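Local atomic coordinates of protein bvu-3222 (Bacteroides vulgatus ATCC 8482, PDB entry 3FYF), a protein that is of unknown function, belongs to the DUF4251 family, and is probably a periplasmic protein exported by a signal sequence. Residues I81-T86 and G98-Q103; I128-T133 and N150-G155. One frame throughout, in Å; residues are numbered along the deposited sequence. Where two conformers were deposited one is given.

In the fold
After an N-terminal run of helices, the chain builds a curled antiparallel sheet in which most strands pair with the next one along. Interaction 1 comes first: 81-86, at the end of strand 78-83, meets 98-103, the start of strand 100-113, and closes a connection whose modelled part has no regular secondary structure; its residues 92-97 are not modelled. Strand 119-126 follows, and interaction 2 then joins 128-133 to 150-155 at the open end of hairpin 132-138/144-151. The contacts follow in series, neither nested nor crossed. Their centres lie about 12 Å apart, and they touch where Ile81 CD1 packs on Ala132 CB and Val102 CG1 on Val130 O.

Interaction 1. Residues I81-T86 and G98-Q103; sequences IQTAFT and GGVTVQ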
loop_
_atom_site.group_PDB
_atom_site.type_symbol
_atom_site.label_atom_id
_atom_site.label_comp_id
_atom_site.label_asym_id
_atom_site.label_seq_id
_atom_site.Cartn_x
_atom_site.Cartn_y
_atom_site.Cartn_z
ATOM N N ILE B 81 -4.850 -2.575 19.165
ATOM C CA ILE B 81 -5.076 -1.903 17.890
ATOM C C ILE B 81 -5.015 -0.399 18.142
ATOM O O ILE B 81 -5.868 0.156 18.835
ATOM C CB ILE B 81 -6.439 -2.276 17.251
ATOM C CG1 ILE B 81 -6.525 -3.781 16.982
ATOM C CG2 ILE B 81 -6.669 -1.469 15.974
ATOM C CD1 ILE B 81 -7.941 -4.285 16.795
ATOM N N GLN B 82 -3.994 0.250 17.589
ATOM C CA GLN B 82 -3.847 1.698 17.693
ATOM C C GLN B 82 -3.891 2.363 16.319
ATOM O O GLN B 82 -3.149 1.979 15.410
ATOM C CB GLN B 82 -2.538 2.057 18.402
ATOM C CG GLN B 82 -2.346 3.554 18.664
ATOM C CD GLN B 82 -3.284 4.088 19.728
ATOM O OE1 GLN B 82 -3.237 3.661 20.878
ATOM N NE2 GLN B 82 -4.135 5.039 19.350
ATOM N N THR B 83 -4.765 3.354 16.179
ATOM C CA THR B 83 -4.797 4.195 14.987
ATOM C C THR B 83 -5.088 5.659 15.345
ATOM O O THR B 83 -5.647 5.949 16.406
ATOM C CB THR B 83 -5.773 3.642 13.901
ATOM O OG1 THR B 83 -5.478 4.242 12.633
ATOM C CG2 THR B 83 -7.237 3.870 14.261
ATOM N N ALA B 84 -4.695 6.569 14.459
ATOM C CA ALA B 84 -4.856 8.006 14.689
ATOM C C ALA B 84 -6.203 8.555 14.203
ATOM O O ALA B 84 -6.450 9.764 14.275
ATOM C CB ALA B 84 -3.698 8.774 14.044
ATOM N N PHE B 85 -7.062 7.666 13.714
ATOM C CA PHE B 85 -8.404 8.050 13.290
ATOM C C PHE B 85 -9.455 7.551 14.275
ATOM O O PHE B 85 -9.178 6.698 15.117
ATOM C CB PHE B 85 -8.697 7.511 11.889
ATOM C CG PHE B 85 -7.551 7.662 10.929
ATOM C CD1 PHE B 85 -7.331 8.864 10.276
ATOM C CD2 PHE B 85 -6.694 6.603 10.679
ATOM C CE1 PHE B 85 -6.279 9.007 9.393
ATOM C CE2 PHE B 85 -5.639 6.740 9.796
ATOM C CZ PHE B 85 -5.432 7.944 9.152
ATOM N N THR B 86 -10.666 8.088 14.161
ATOM C CA THR B 86 -11.553 8.229 15.311
ATOM C C THR B 86 -12.507 7.044 15.418
ATOM O O THR B 86 -12.403 6.232 16.336
ATOM C CB THR B 86 -12.372 9.531 15.236
ATOM O OG1 THR B 86 -11.488 10.647 15.072
ATOM C CG2 THR B 86 -13.190 9.718 16.505
ATOM N N GLY B 98 -4.925 10.936 17.653
ATOM C CA GLY B 98 -6.108 10.923 18.505
ATOM C C GLY B 98 -7.271 10.200 17.856
ATOM O O GLY B 98 -8.142 10.827 17.244
ATOM N N GLY B 99 -7.284 8.876 17.994
ATOM C CA GLY B 99 -8.303 8.039 17.367
ATOM C C GLY B 99 -8.936 7.037 18.311
ATOM O O GLY B 99 -9.810 7.387 19.107
ATOM N N VAL B 100 -8.502 5.784 18.207
ATOM C CA VAL B 100 -8.967 4.716 19.094
ATOM C C VAL B 100 -7.841 3.791 19.527
ATOM O O VAL B 100 -6.888 3.556 18.779
ATOM C CB VAL B 100 -10.093 3.853 18.463
ATOM C CG1 VAL B 100 -11.473 4.406 18.817
ATOM C CG2 VAL B 100 -9.903 3.716 16.959
ATOM N N THR B 101 -7.968 3.278 20.747
ATOM C CA THR B 101 -7.064 2.273 21.281
ATOM C C THR B 101 -7.896 1.070 21.708
ATOM O O THR B 101 -8.503 1.069 22.781
ATOM C CB THR B 101 -6.244 2.807 22.477
ATOM O OG1 THR B 101 -5.609 4.039 22.115
ATOM C CG2 THR B 101 -5.180 1.797 22.900
ATOM N N VAL B 102 -7.939 0.063 20.841
ATOM C CA VAL B 102 -8.605 -1.195 21.144
ATOM C C VAL B 102 -7.579 -2.104 21.816
ATOM O O VAL B 102 -6.792 -2.768 21.143
ATOM C CB VAL B 102 -9.188 -1.872 19.868
ATOM C CG1 VAL B 102 -10.119 -3.020 20.235
ATOM C CG2 VAL B 102 -9.920 -0.860 18.998
ATOM N N GLN B 103 -7.577 -2.101 23.147
ATOM C CA GLN B 103 -6.664 -2.931 23.937
ATOM C C GLN B 103 -7.451 -4.001 24.688
ATOM O O GLN B 103 -8.592 -3.766 25.088
ATOM C CB GLN B 103 -5.831 -2.067 24.899
ATOM C CG GLN B 103 -6.644 -1.298 25.951
ATOM C CD GLN B 103 -6.049 0.052 26.313
ATOM O OE1 GLN B 103 -6.772 1.046 26.420
ATOM N NE2 GLN B 103 -4.732 0.097 26.504
#
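The side-chain carbonyl OE1 of Gln82 accepts a hydrogen bond from Thr101 OG1 at 2.7 Å, the hydroxyl standing at 110° to the C=O bond and tilted a little from its plane. Thr101 CG2 lies 3.4 Å from the same OE1, and so the amide oxygen rests against both branches of the threonine. A bend in the glutamine chain (chi2 70°) turns CD back over the strand pair, and NE2 makes a weak bond to Thr83 O of its own strand. Gln82 and Thr101 are a non-hydrogen-bonded pair; their strands run antiparallel, with axes 4.8 Å apart at 174°. Ile81 and Val102 form a hydrogen-bonded pair: Ile81 N reaches Val102 O at 2.8 Å, and Val102 N returns to Ile81 O at 2.9 Å. The next such pair is looser, Thr83 N to Val100 O and Val100 N to Thr83 O each being weak at 3.4 Å. On the face away from Gln82, the side chains of Ile81 and Val102 lie side by side, their CB atoms 3.8 Å apart, while Thr83 CG2 meets Val100 CG2. Thr83 OG1 turns to Asn70, which also takes the N-H of Ala84. Strand 78-83 lies between 100-113 and 71-75, where Gln82 bonds to Tyr71; Ile81 and Val102 share Ile125 of strand 119-126, Ile81 reaches Val134 of strand 132-138, and Thr83 packs on Leu158 and Met160 of strand 158-166.

Interaction 2. Residues I128-T133 and N150-G155; sequences IAVSAT and NPNFSG
Thr133 and Asn150 form an antiparallel hydrogen-bonded pair: Asn150 N donates to Thr133 O at 2.9 Å and Thr133 N to Asn150 O at 3.1 Å. Ala132 and Pro151 follow as a non-hydrogen-bonded pair with their CA atoms only 4.3 Å apart, and beyond them Asn152 N bonds to Ser131 O at 2.8 Å. A type I' turn from Pro151 to Ser154 then reverses the chain, and in it Pro151 O receives both the backbone N and the hydroxyl of Ser154. With CG beside its own backbone N (chi1 -47°), Asn152 brings its amide back across the strand end: OD1 takes the N-H of Ser131 at 3.0 Å, tilted 34° from the carbonyl plane, while ND2 lies against Val130 CG1 at 3.3 Å. Asn152 thus holds Ser131 through both backbone and side chain. At the Thr133-Asn150 pair, Asn150 CB packs alongside Thr133 OG1, and Asn150 OD1 accepts Gly155 N from above its carbonyl plane, tying the residue just after the turn back to the strand. The contact forms the open end of the hairpin 132-138/144-151; Ala132 pairs with Ile125 of strand 119-126, and Pro151 rests on Phe88 and Thr157 in neighbouring loops.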
loop_
_atom_site.group_PDB
_atom_site.type_symbol
_atom_site.label_atom_id
_atom_site.label_comp_id
_atom_site.label_asym_id
_atom_site.label_seq_id
_atom_site.Cartn_x
_atom_site.Cartn_y
_atom_site.Cartn_z
ATOM N N ILE B 128 -12.605 -2.826 26.172
ATOM C CA ILE B 128 -13.511 -2.213 27.139
ATOM C C ILE B 128 -14.691 -1.544 26.423
ATOM O O ILE B 128 -15.845 -1.922 26.633
ATOM C CB ILE B 128 -12.773 -1.233 28.099
ATOM C CG1 ILE B 128 -11.791 -2.002 28.992
ATOM C CG2 ILE B 128 -13.770 -0.438 28.955
ATOM C CD1 ILE B 128 -10.877 -1.124 29.840
ATOM N N ALA B 129 -14.403 -0.568 25.569
ATOM C CA ALA B 129 -15.452 0.127 24.835
ATOM C C ALA B 129 -15.857 -0.662 23.593
ATOM O O ALA B 129 -17.033 -0.989 23.411
ATOM C CB ALA B 129 -15.008 1.541 24.468
ATOM N N VAL B 130 -14.876 -0.977 22.749
ATOM C CA VAL B 130 -15.138 -1.649 21.475
ATOM C C VAL B 130 -14.357 -2.959 21.298
ATOM O O VAL B 130 -13.249 -3.119 21.827
ATOM C CB VAL B 130 -14.913 -0.697 20.253
ATOM C CG1 VAL B 130 -15.883 0.485 20.299
ATOM C CG2 VAL B 130 -13.470 -0.196 20.186
ATOM N N SER B 131 -14.966 -3.887 20.561
ATOM C CA SER B 131 -14.355 -5.175 20.240
ATOM C C SER B 131 -14.063 -5.260 18.742
ATOM O O SER B 131 -14.642 -4.514 17.951
ATOM C CB SER B 131 -15.276 -6.319 20.667
ATOM O OG SER B 131 -16.537 -6.227 20.022
ATOM N N ALA B 132 -13.173 -6.173 18.350
ATOM C CA ALA B 132 -12.794 -6.311 16.936
ATOM C C ALA B 132 -12.328 -7.710 16.536
ATOM O O ALA B 132 -11.771 -8.449 17.338
ATOM C CB ALA B 132 -11.720 -5.274 16.561
ATOM N N THR B 133 -12.578 -8.065 15.282
ATOM C CA THR B 133 -11.893 -9.191 14.669
ATOM C C THR B 133 -10.847 -8.663 13.689
ATOM O O THR B 133 -11.078 -7.694 12.966
ATOM C CB THR B 133 -12.845 -10.183 13.980
ATOM O OG1 THR B 133 -13.714 -9.485 13.081
ATOM C CG2 THR B 133 -13.672 -10.934 15.021
ATOM N N ASN B 150 -12.170 -5.285 11.717
ATOM C CA ASN B 150 -13.630 -5.199 11.743
ATOM C C ASN B 150 -14.142 -4.907 13.178
ATOM O O ASN B 150 -14.251 -5.820 13.989
ATOM C CB ASN B 150 -14.201 -6.519 11.199
ATOM C CG ASN B 150 -15.729 -6.560 11.174
ATOM O OD1 ASN B 150 -16.414 -5.701 11.731
ATOM N ND2 ASN B 150 -16.265 -7.579 10.514
ATOM N N PRO B 151 -14.461 -3.636 13.487
ATOM C CA PRO B 151 -14.926 -3.287 14.833
ATOM C C PRO B 151 -16.430 -3.499 15.073
ATOM O O PRO B 151 -17.255 -3.132 14.242
ATOM C CB PRO B 151 -14.565 -1.806 14.949
ATOM C CG PRO B 151 -14.645 -1.291 13.561
ATOM C CD PRO B 151 -14.364 -2.446 12.622
ATOM N N ASN B 152 -16.761 -4.102 16.214
ATOM C CA ASN B 152 -18.152 -4.303 16.660
ATOM C C ASN B 152 -19.074 -4.908 15.604
ATOM O O ASN B 152 -20.201 -4.445 15.427
ATOM C CB ASN B 152 -18.739 -2.989 17.181
ATOM C CG ASN B 152 -17.808 -2.275 18.138
ATOM O OD1 ASN B 152 -17.425 -2.815 19.180
ATOM N ND2 ASN B 152 -17.433 -1.056 17.784
ATOM N N PHE B 153 -18.557 -5.904 14.877
ATOM C CA PHE B 153 -19.296 -6.648 13.838
ATOM C C PHE B 153 -19.903 -5.781 12.723
ATOM O O PHE B 153 -20.765 -6.250 11.981
ATOM C CB PHE B 153 -20.401 -7.528 14.466
ATOM C CG PHE B 153 -19.924 -8.416 15.585
ATOM C CD1 PHE B 153 -19.364 -9.659 15.311
ATOM C CD2 PHE B 153 -20.059 -8.019 16.916
ATOM C CE1 PHE B 153 -18.934 -10.492 16.338
ATOM C CE2 PHE B 153 -19.630 -8.840 17.953
ATOM C CZ PHE B 153 -19.069 -10.082 17.666
ATOM N N SER B 154 -19.455 -4.530 12.606
ATOM C CA SER B 154 -20.079 -3.564 11.695
ATOM C C SER B 154 -19.698 -3.782 10.234
ATOM O O SER B 154 -20.419 -3.349 9.330
ATOM C CB SER B 154 -19.747 -2.126 12.119
ATOM O OG SER B 154 -18.347 -1.896 12.137
ATOM N N GLY B 155 -18.578 -4.475 10.019
ATOM C CA GLY B 155 -18.006 -4.685 8.694
ATOM C C GLY B 155 -16.525 -4.328 8.701
ATOM O O GLY B 155 -16.051 -3.643 9.619
#